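Local coordinates for SusD superfamily protein (Bacteroides thetaiotaomicron, PDB 3MCX) that is of unknown function but probably binds glycans at the outer membrane, as SusD-like surface proteins do, at residues A[217-220]-A[221-224]; A[372-375]-A[376-380]; A[399-403]-A[404-408]. One frame throughout, in Å; residues are numbered along the deposited sequence. Where two conformers were deposited one is given.

Following the chain from the N terminus, contact 1 (217-220 with 221-224) forms the first turns of helix 218-231, contact 2 (372-375 with 376-380) starts helix 374-385, and contact 3 (399-403 with 404-408) caps helix 403-414. Each joins two directly consecutive segments, so none closes a long loop, and the three follow in series without nesting or crossing. In space they form a chain of neighbours: Tyr222 of contact 1 reaches Glu376 of contact 2, and the Phe401 ring of contact 3 packs on Ala377 and Gln378. Contacts 1 and 3 do not touch. Contact 2 thus links helix 218-231 to the entrance of helix 403-414.

Contact 1: A[217-220]-A[221-224]; sequences EYQK and AYDA
Gln219 and Asp223, one turn apart on helix 218-231, make the side-chain bond of this contact. Gln219 NE2 donates to Asp223 OD1 at 2.9 Å, but the bond is bent (135° at the hydrogen). The carboxylate oxygen lies nearly in the plane of the amide, whereas the donor sits above the carboxylate plane; the two flat groups are turned 47° against each other. A weak second bond runs from Gln219 NE2 to Asp223 OD2 at 3.5 Å. The glutamine chain leaves with CG anti to the backbone N (chi1 -174°) and then bends at the next bond, which brings the amide forward along the helix to the carboxylate.

The backbone supplies the regular helical bonds. Ala221 N donates to the O of Glu217, the N-cap residue, at 2.9 Å; Tyr222 N follows with Tyr218 O at 2.8 Å, Asp223 N with Gln219 O at 2.9 Å, and Ala224 N with Lys220 O at 3.1 Å.

Packing between the segments is slight. The methyl CB of Ala221 is in van der Waals contact with a carbonyl, 3.4 Å from Glu217 O; beyond the segments, Tyr212 of helix 201-214 and Ala366 of helix 356-370 cover this alanine. Gln219 NE2 also comes obliquely toward the Tyr222 ring, 4.5 Å from CD2. That ring makes a cation-pi contact with Lys370, and its hydroxyl is hydrogen-bonded to Glu376.

Lys370 also donates to Gln219 OE1, so the neutral amide is gripped at both ends, by a lysine at its oxygen and a carboxylate at its nitrogen. This should fix which way round the amide lies, and is likely to polarise it so that the two charged residues are coupled through it.

Contact 2: A[372-375]-A[376-380]; sequences TDIE and EAQGY. With ZN (zinc ion), chain C.
Glu375, whose backbone O accepts from Gly379 N at 3.0 Å, turns its carboxylate outward to a zinc ion on the protein surface. The metal is held through one oxygen: Glu375 OE2 lies 1.9 Å from the zinc, while Glu375 OE1 stays 3.0 Å away. With CG of Glu375 anti to the backbone N (chi1 -168°) and the rest of the chain extended, the carboxylate is carried clear of the backbone.

A second unusual feature is Asp373, the N-cap residue, which has a left-handed backbone conformation (phi 55°, psi 35°). Its side chain makes no capping bond and instead forms a salt bridge through OD2 with Lys370. The helix is nevertheless begun by its carbonyl, since Asp373 O accepts from Ala377 N at 2.9 Å, and Ile374 O accepts from Gln378 N at the same 2.9 Å.

The carboxylates of Asp373 and Glu376 come near each other, with Asp373 OD1 4.4 Å from Glu376 OE1. This closeness of like charges is probably eased by their other partners: Lys370 pairs with Asp373, Lys230 with Glu376 OE2, and the hydroxyl of Tyr222 is hydrogen-bonded to Glu376 OE1. Gln378 stretches alongside the first turn, its CB 3.4 Å from Ile374 O, and its amide oxygen is engaged by Thr398. Glu376 O lies over one face of the Tyr380 ring, 3.4 Å above its plane and offset toward the rim.

Helix 374-385 is thereby held on two flanks. Asp373 and Tyr380 pack on Tyr222 of helix 218-231, Tyr380 going on to Thr226 and Lys230, while Ile374, Ala377 and Gln378 meet Phe401 in the loop that leads into helix 403-414.

Contact 3: A[399-403]-A[404-408]; sequences ETFTL and DRILK
Thr402 caps the helix that begins at Leu403: its OG1 accepts from Arg405 N at 3.0 Å in a fairly straight bond (159° at the hydrogen). The hydroxyl gets there by sitting between the backbone N and the carbonyl carbon (chi1 67°), the crowded position of a threonine, which turns it toward the amides of the first turn and sets it 3.4 Å from Arg405 CB. A valine in its place would probably leave Arg405 N without its side-chain acceptor and the start of the helix less firmly defined.

Main-chain bonds continue from there. Ile406 N donates to Thr402 O at 3.2 Å and Leu407 N to Leu403 O at 2.9 Å. Ahead of the cap, Phe401 is the centre of an inverse gamma turn, spanned by a weak bond from Thr402 N to Thr400 O. The guanidinium group of Arg405 points away from the cap and forms a salt bridge with Glu409 further along the helix.

Apolar side chains then bridge the start of the helix. Phe401 lies with CG anti to its own N, and this carries the ring forward until CE1 meets Ile406 CD1 at 3.6 Å, the methyl arriving obliquely to the ring. On another side, Leu403 CG stands 3.9 Å from Leu407 CD1, a contact one turn apart. Helix 356-370 backs both pairs, with Leu368 against Phe401 and Ile406, and Glu365 against the two leucines.

The contact of Phe401, just before the N-cap, with Ile406, the fourth residue of the helix, is a hydrophobic staple, a recognised signal at helix N termini; here, combined with the threonine cap, it opens helix 403-414 of this SusD-family protein.

Contact 1: A[217-220]-A[221-224]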
ATOM      1  N   GLU A 217       8.286  15.494   4.516  1.00  7.95           N
ATOM      2  CA  GLU A 217       9.679  15.541   5.023  1.00  8.08           C
ATOM      3  C   GLU A 217      10.603  15.107   3.886  1.00  7.94           C
ATOM      4  O   GLU A 217      11.151  13.975   3.862  1.00  8.04           O
ATOM      5  CB  GLU A 217       9.871  14.640   6.241  1.00  8.79           C
ATOM      6  CG  GLU A 217       9.195  15.196   7.496  1.00 10.36           C
ATOM      7  CD  GLU A 217       9.951  16.310   8.162  1.00 13.54           C
ATOM      8  OE1 GLU A 217      11.112  16.645   7.773  1.00 13.05           O
ATOM      9  OE2 GLU A 217       9.367  16.870   9.116  1.00 16.75           O
ATOM     10  N   TYR A 218      10.752  16.009   2.921  1.00  8.52           N
ATOM     11  CA  TYR A 218      11.368  15.624   1.641  1.00  7.68           C
ATOM     12  C   TYR A 218      12.832  15.247   1.763  1.00  7.01           C
ATOM     13  O   TYR A 218      13.245  14.255   1.154  1.00  6.62           O
ATOM     14  CB  TYR A 218      11.154  16.700   0.567  1.00  7.25           C
ATOM     15  CG  TYR A 218       9.690  17.038   0.371  1.00 10.08           C
ATOM     16  CD1 TYR A 218       8.801  16.078  -0.067  1.00 10.80           C
ATOM     17  CD2 TYR A 218       9.219  18.317   0.628  1.00 12.41           C
ATOM     18  CE1 TYR A 218       7.425  16.396  -0.231  1.00 12.75           C
ATOM     19  CE2 TYR A 218       7.885  18.640   0.475  1.00 15.20           C
ATOM     20  CZ  TYR A 218       7.016  17.698   0.059  1.00 13.78           C
ATOM     21  OH  TYR A 218       5.669  18.021  -0.094  1.00 21.77           O
ATOM     22  N   GLN A 219      13.637  16.016   2.505  1.00  6.62           N
ATOM     23  CA  GLN A 219      15.043  15.635   2.679  1.00  6.44           C
ATOM     24  C   GLN A 219      15.159  14.246   3.359  1.00  6.70           C
ATOM     25  O   GLN A 219      15.985  13.430   2.941  1.00  7.33           O
ATOM     26  CB  GLN A 219      15.802  16.673   3.482  1.00  6.99           C
ATOM     27  CG  GLN A 219      17.286  16.394   3.567  1.00  5.32           C
ATOM     28  CD  GLN A 219      17.972  16.404   2.210  1.00  6.00           C
ATOM     29  OE1 GLN A 219      17.841  17.359   1.442  1.00  7.75           O
ATOM     30  NE2 GLN A 219      18.716  15.339   1.913  1.00  8.20           N
ATOM     31  N   LYS A 220      14.396  13.993   4.428  1.00  7.58           N
ATOM     32  CA  LYS A 220      14.454  12.682   5.097  0.50  7.72           C
ATOM     33  C   LYS A 220      14.010  11.560   4.167  1.00  7.78           C
ATOM     34  O   LYS A 220      14.575  10.460   4.186  1.00  7.22           O
ATOM     35  CB  LYS A 220      13.615  12.668   6.375  0.50  7.68           C
ATOM     36  CG  LYS A 220      14.119  13.645   7.420  0.50  9.40           C
ATOM     37  CD  LYS A 220      13.132  13.823   8.530  0.50 11.02           C
ATOM     38  CE  LYS A 220      13.747  14.602   9.644  0.50 12.76           C
ATOM     39  NZ  LYS A 220      14.960  13.906  10.176  0.50 14.94           N
ATOM     40  N   ALA A 221      12.964  11.813   3.370  1.00  7.39           N
ATOM     41  CA  ALA A 221      12.516  10.836   2.387  1.00  6.58           C
ATOM     42  C   ALA A 221      13.629  10.549   1.388  1.00  6.70           C
ATOM     43  O   ALA A 221      13.863   9.374   1.010  1.00  7.53           O
ATOM     44  CB  ALA A 221      11.237  11.317   1.667  1.00  7.20           C
ATOM     45  N   TYR A 222      14.266  11.610   0.923  1.00  6.82           N
ATOM     46  CA  TYR A 222      15.354  11.483  -0.048  1.00  6.94           C
ATOM     47  C   TYR A 222      16.527  10.695   0.516  1.00  7.39           C
ATOM     48  O   TYR A 222      17.111   9.849  -0.176  1.00  7.04           O
ATOM     49  CB  TYR A 222      15.835  12.871  -0.528  1.00  6.76           C
ATOM     50  CG  TYR A 222      16.652  12.844  -1.802  1.00  7.09           C
ATOM     51  CD1 TYR A 222      16.016  12.768  -3.044  1.00  6.54           C
ATOM     52  CD2 TYR A 222      18.029  12.885  -1.778  1.00  7.47           C
ATOM     53  CE1 TYR A 222      16.736  12.730  -4.217  1.00  7.55           C
ATOM     54  CE2 TYR A 222      18.767  12.870  -2.963  1.00  6.54           C
ATOM     55  CZ  TYR A 222      18.092  12.766  -4.174  1.00  6.76           C
ATOM     56  OH  TYR A 222      18.802  12.743  -5.361  1.00  8.82           O
ATOM     57  N   ASP A 223      16.905  11.006   1.750  1.00  7.23           N
ATOM     58  CA  ASP A 223      18.006  10.284   2.386  1.00  7.32           C
ATOM     59  C   ASP A 223      17.702   8.783   2.516  1.00  7.55           C
ATOM     60  O   ASP A 223      18.561   7.951   2.184  1.00  7.88           O
ATOM     61  CB  ASP A 223      18.380  10.927   3.729  1.00  7.51           C
ATOM     62  CG  ASP A 223      19.020  12.308   3.560  1.00 10.46           C
ATOM     63  OD1 ASP A 223      19.517  12.623   2.478  1.00 14.85           O
ATOM     64  OD2 ASP A 223      18.952  13.081   4.516  1.00 17.69           O
ATOM     65  N   ALA A 224      16.496   8.436   2.952  1.00  7.55           N
ATOM     66  CA  ALA A 224      16.132   7.027   3.094  1.00  6.78           C
ATOM     67  C   ALA A 224      16.105   6.331   1.750  1.00  7.26           C
ATOM     68  O   ALA A 224      16.629   5.214   1.607  1.00  7.46           O
ATOM     69  CB  ALA A 224      14.793   6.864   3.810  1.00  7.29           C
TER

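Contact 2: A[372-375]-A[376-380]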
ATOM      1  N   THR A 372      16.669  20.726  -4.213  1.00  7.96           N
ATOM      2  CA  THR A 372      18.090  20.447  -4.332  1.00  8.07           C
ATOM      3  C   THR A 372      18.272  18.990  -4.712  1.00  7.57           C
ATOM      4  O   THR A 372      17.358  18.207  -4.595  1.00  7.19           O
ATOM      5  CB  THR A 372      18.878  20.749  -3.039  1.00  8.32           C
ATOM      6  OG1 THR A 372      18.349  20.017  -1.941  1.00  9.27           O
ATOM      7  CG2 THR A 372      18.855  22.269  -2.724  1.00  7.84           C
ATOM      8  N   ASP A 373      19.481  18.644  -5.146  1.00  7.65           N
ATOM      9  CA  ASP A 373      19.772  17.341  -5.784  1.00  7.84           C
ATOM     10  C   ASP A 373      18.864  17.093  -6.989  1.00  7.59           C
ATOM     11  O   ASP A 373      18.488  15.955  -7.286  1.00  7.86           O
ATOM     12  CB  ASP A 373      19.726  16.187  -4.779  1.00  7.70           C
ATOM     13  CG  ASP A 373      20.736  16.357  -3.657  1.00  8.52           C
ATOM     14  OD1 ASP A 373      21.962  16.443  -3.939  1.00 10.56           O
ATOM     15  OD2 ASP A 373      20.300  16.401  -2.491  1.00 11.44           O
ATOM     16  N   ILE A 374      18.534  18.166  -7.704  1.00  8.37           N
ATOM     17  CA  ILE A 374      17.564  18.084  -8.787  1.00  8.67           C
ATOM     18  C   ILE A 374      18.025  17.172  -9.923  1.00  8.55           C
ATOM     19  O   ILE A 374      17.279  16.297 -10.328  1.00  7.51           O
ATOM     20  CB  ILE A 374      17.238  19.474  -9.351  1.00  9.15           C
ATOM     21  CG1 ILE A 374      16.568  20.317  -8.262  1.00 10.29           C
ATOM     22  CG2 ILE A 374      16.310  19.368 -10.593  1.00  9.50           C
ATOM     23  CD1 ILE A 374      15.288  19.758  -7.770  1.00 13.07           C
ATOM     24  N   GLU A 375      19.253  17.335 -10.398  1.00  8.37           N
ATOM     25  CA  GLU A 375      19.756  16.504 -11.487  1.00  8.46           C
ATOM     26  C   GLU A 375      19.771  15.022 -11.106  1.00  7.59           C
ATOM     27  O   GLU A 375      19.360  14.166 -11.880  1.00  7.89           O
ATOM     28  CB  GLU A 375      21.157  16.942 -11.914  1.00  9.04           C
ATOM     29  CG  GLU A 375      21.541  16.298 -13.192  1.00 12.00           C
ATOM     30  CD  GLU A 375      22.877  16.685 -13.712  1.00 15.42           C
ATOM     31  OE1 GLU A 375      23.651  17.407 -13.035  1.00 18.00           O
ATOM     32  OE2 GLU A 375      23.141  16.246 -14.846  1.00 16.39           O
ATOM     33  N   GLU A 376      20.207  14.724  -9.894  1.00  7.45           N
ATOM     34  CA  GLU A 376      20.209  13.345  -9.400  1.00  7.65           C
ATOM     35  C   GLU A 376      18.786  12.785  -9.352  1.00  7.45           C
ATOM     36  O   GLU A 376      18.518  11.646  -9.771  1.00  7.77           O
ATOM     37  CB  GLU A 376      20.906  13.277  -8.024  1.00  7.78           C
ATOM     38  CG  GLU A 376      21.108  11.874  -7.516  1.00  7.08           C
ATOM     39  CD  GLU A 376      21.887  11.828  -6.227  1.00  8.47           C
ATOM     40  OE1 GLU A 376      21.338  12.261  -5.197  1.00  8.11           O
ATOM     41  OE2 GLU A 376      23.046  11.348  -6.260  1.00 10.29           O
ATOM     42  N   ALA A 377      17.867  13.574  -8.807  1.00  7.12           N
ATOM     43  CA  ALA A 377      16.452  13.205  -8.730  1.00  7.05           C
ATOM     44  C   ALA A 377      15.808  12.927 -10.103  1.00  6.43           C
ATOM     45  O   ALA A 377      15.059  11.929 -10.283  1.00  7.24           O
ATOM     46  CB  ALA A 377      15.677  14.308  -7.984  1.00  7.05           C
ATOM     47  N   GLN A 378      16.109  13.800 -11.062  1.00  6.85           N
ATOM     48  CA  GLN A 378      15.633  13.663 -12.430  1.00  7.29           C
ATOM     49  C   GLN A 378      16.159  12.347 -13.031  1.00  6.39           C
ATOM     50  O   GLN A 378      15.428  11.607 -13.705  1.00  5.83           O
ATOM     51  CB  GLN A 378      16.059  14.939 -13.168  1.00  8.76           C
ATOM     52  CG  GLN A 378      16.461  14.859 -14.548  1.00 12.47           C
ATOM     53  CD  GLN A 378      17.104  16.171 -14.985  1.00 16.45           C
ATOM     54  OE1 GLN A 378      17.018  17.185 -14.285  1.00 20.96           O
ATOM     55  NE2 GLN A 378      17.738  16.151 -16.121  1.00 19.89           N
ATOM     56  N   GLY A 379      17.395  12.014 -12.693  1.00  6.82           N
ATOM     57  CA  GLY A 379      18.006  10.753 -13.123  1.00  6.93           C
ATOM     58  C   GLY A 379      17.222   9.564 -12.634  1.00  7.24           C
ATOM     59  O   GLY A 379      17.054   8.586 -13.357  1.00  7.56           O
ATOM     60  N   TYR A 380      16.728   9.633 -11.396  1.00  6.58           N
ATOM     61  CA  TYR A 380      15.979   8.502 -10.854  1.00  6.46           C
ATOM     62  C   TYR A 380      14.641   8.313 -11.559  1.00  6.81           C
ATOM     63  O   TYR A 380      14.190   7.176 -11.783  1.00  7.46           O
ATOM     64  CB  TYR A 380      15.769   8.634  -9.339  1.00  6.57           C
ATOM     65  CG  TYR A 380      17.050   8.617  -8.532  1.00  5.65           C
ATOM     66  CD1 TYR A 380      18.109   7.760  -8.860  1.00  7.83           C
ATOM     67  CD2 TYR A 380      17.208   9.451  -7.423  1.00  6.11           C
ATOM     68  CE1 TYR A 380      19.279   7.745  -8.104  1.00  7.38           C
ATOM     69  CE2 TYR A 380      18.364   9.427  -6.665  1.00  7.33           C
ATOM     70  CZ  TYR A 380      19.391   8.577  -7.000  1.00  7.37           C
ATOM     71  OH  TYR A 380      20.553   8.556  -6.239  1.00  8.63           O
TER
HETATM   72 ZN    ZN C   2      24.898  16.475 -15.595  0.60 24.22          ZN

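Contact 3: A[399-403]-A[404-408]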
ATOM      1  N   GLU A 399      14.008  20.999 -17.664  1.00 13.56           N
ATOM      2  CA  GLU A 399      12.808  21.754 -18.055  0.50 13.27           C
ATOM      3  C   GLU A 399      11.512  20.933 -18.026  1.00 13.09           C
ATOM      4  O   GLU A 399      10.440  21.478 -17.727  1.00 14.26           O
ATOM      5  CB  GLU A 399      12.986  22.423 -19.428  0.50 13.58           C
ATOM      6  CG  GLU A 399      13.358  21.499 -20.581  0.50 13.80           C
ATOM      7  N   THR A 400      11.580  19.630 -18.341  1.00 11.41           N
ATOM      8  CA  THR A 400      10.388  18.787 -18.389  1.00 10.04           C
ATOM      9  C   THR A 400      10.228  17.917 -17.134  1.00  8.54           C
ATOM     10  O   THR A 400       9.292  17.166 -17.005  1.00  8.42           O
ATOM     11  CB  THR A 400      10.348  17.914 -19.674  1.00  9.53           C
ATOM     12  OG1 THR A 400      11.528  17.092 -19.720  1.00 10.05           O
ATOM     13  CG2 THR A 400      10.293  18.818 -20.921  1.00  9.76           C
ATOM     14  N   PHE A 401      11.142  18.067 -16.193  1.00  7.79           N
ATOM     15  CA  PHE A 401      11.071  17.376 -14.918  1.00  8.08           C
ATOM     16  C   PHE A 401      10.125  18.133 -13.992  1.00  8.54           C
ATOM     17  O   PHE A 401      10.564  18.998 -13.215  1.00  9.73           O
ATOM     18  CB  PHE A 401      12.476  17.274 -14.306  1.00  8.46           C
ATOM     19  CG  PHE A 401      12.557  16.496 -13.001  1.00  7.60           C
ATOM     20  CD1 PHE A 401      11.906  15.278 -12.831  1.00  7.63           C
ATOM     21  CD2 PHE A 401      13.385  16.956 -11.960  1.00  7.53           C
ATOM     22  CE1 PHE A 401      12.010  14.548 -11.647  1.00  7.71           C
ATOM     23  CE2 PHE A 401      13.469  16.229 -10.752  1.00  8.04           C
ATOM     24  CZ  PHE A 401      12.811  15.030 -10.616  1.00  7.15           C
ATOM     25  N   THR A 402       8.847  17.815 -14.099  1.00  7.75           N
ATOM     26  CA  THR A 402       7.790  18.481 -13.336  1.00  7.73           C
ATOM     27  C   THR A 402       7.141  17.488 -12.366  1.00  7.46           C
ATOM     28  O   THR A 402       7.208  16.261 -12.526  1.00  7.13           O
ATOM     29  CB  THR A 402       6.699  19.004 -14.250  1.00  7.40           C
ATOM     30  OG1 THR A 402       6.040  17.884 -14.828  1.00  6.81           O
ATOM     31  CG2 THR A 402       7.279  19.938 -15.384  1.00  6.85           C
ATOM     32  N   LEU A 403       6.455  17.998 -11.350  1.00  7.56           N
ATOM     33  CA  LEU A 403       5.696  17.144 -10.455  1.00  7.41           C
ATOM     34  C   LEU A 403       4.666  16.311 -11.218  1.00  7.42           C
ATOM     35  O   LEU A 403       4.542  15.134 -10.980  1.00  7.18           O
ATOM     36  CB  LEU A 403       5.028  18.001  -9.375  1.00  8.31           C
ATOM     37  CG  LEU A 403       4.226  17.221  -8.346  1.00  7.80           C
ATOM     38  CD1 LEU A 403       5.076  16.183  -7.564  1.00  8.94           C
ATOM     39  CD2 LEU A 403       3.491  18.207  -7.367  1.00  8.92           C
ATOM     40  N   ASP A 404       3.926  16.923 -12.135  1.00  7.66           N
ATOM     41  CA  ASP A 404       2.904  16.183 -12.868  1.00  8.18           C
ATOM     42  C   ASP A 404       3.542  15.029 -13.620  1.00  7.14           C
ATOM     43  O   ASP A 404       2.980  13.941 -13.680  1.00  6.92           O
ATOM     44  CB  ASP A 404       2.170  17.090 -13.855  1.00  8.18           C
ATOM     45  CG  ASP A 404       1.015  16.371 -14.546  1.00 11.16           C
ATOM     46  OD1 ASP A 404       0.120  15.867 -13.839  1.00 14.72           O
ATOM     47  OD2 ASP A 404       1.042  16.301 -15.788  1.00 12.79           O
ATOM     48  N   ARG A 405       4.717  15.259 -14.205  1.00  6.77           N
ATOM     49  CA  ARG A 405       5.373  14.151 -14.908  1.00  7.12           C
ATOM     50  C   ARG A 405       5.754  12.987 -14.000  1.00  6.97           C
ATOM     51  O   ARG A 405       5.596  11.815 -14.375  1.00  7.07           O
ATOM     52  CB  ARG A 405       6.560  14.640 -15.699  1.00  8.07           C
ATOM     53  CG  ARG A 405       7.125  13.576 -16.647  1.00 10.19           C
ATOM     54  CD  ARG A 405       6.112  13.222 -17.730  1.00 11.52           C
ATOM     55  NE  ARG A 405       6.561  12.167 -18.632  1.00 11.84           N
ATOM     56  CZ  ARG A 405       6.498  10.860 -18.374  1.00 12.35           C
ATOM     57  NH1 ARG A 405       6.104  10.395 -17.179  1.00  9.87           N
ATOM     58  NH2 ARG A 405       6.948  10.016 -19.310  1.00 12.87           N
ATOM     59  N   ILE A 406       6.199  13.276 -12.781  1.00  5.88           N
ATOM     60  CA  ILE A 406       6.483  12.248 -11.808  1.00  6.10           C
ATOM     61  C   ILE A 406       5.207  11.501 -11.399  1.00  6.59           C
ATOM     62  O   ILE A 406       5.168  10.262 -11.330  1.00  6.61           O
ATOM     63  CB  ILE A 406       7.141  12.830 -10.537  1.00  6.48           C
ATOM     64  CG1 ILE A 406       8.494  13.468 -10.866  1.00  6.69           C
ATOM     65  CG2 ILE A 406       7.313  11.729  -9.496  1.00  7.63           C
ATOM     66  CD1 ILE A 406       9.050  14.280  -9.667  1.00  7.19           C
ATOM     67  N   LEU A 407       4.157  12.268 -11.119  1.00  6.74           N
ATOM     68  CA  LEU A 407       2.903  11.677 -10.669  1.00  6.90           C
ATOM     69  C   LEU A 407       2.247  10.805 -11.747  1.00  6.51           C
ATOM     70  O   LEU A 407       1.688   9.757 -11.414  1.00  6.62           O
ATOM     71  CB  LEU A 407       1.965  12.785 -10.137  1.00  6.28           C
ATOM     72  CG  LEU A 407       2.509  13.523  -8.899  1.00  7.21           C
ATOM     73  CD1 LEU A 407       1.406  14.499  -8.373  1.00  8.70           C
ATOM     74  CD2 LEU A 407       2.939  12.601  -7.760  1.00  8.72           C
ATOM     75  N   LYS A 408       2.316  11.247 -13.013  1.00  6.88           N
ATOM     76  CA  LYS A 408       1.933  10.371 -14.128  1.00  6.80           C
ATOM     77  C   LYS A 408       2.724   9.071 -14.145  1.00  6.89           C
ATOM     78  O   LYS A 408       2.142   7.998 -14.299  1.00  6.79           O
ATOM     79  CB  LYS A 408       2.097  11.062 -15.473  1.00  7.05           C
ATOM     80  CG  LYS A 408       1.032  12.110 -15.812  1.00  8.70           C
ATOM     81  CD  LYS A 408       1.189  12.600 -17.248  1.00 11.55           C
ATOM     82  CE  LYS A 408       0.053  13.471 -17.748  1.00 13.32           C
ATOM     83  NZ  LYS A 408       0.177  13.788 -19.217  1.00 11.58           N
TER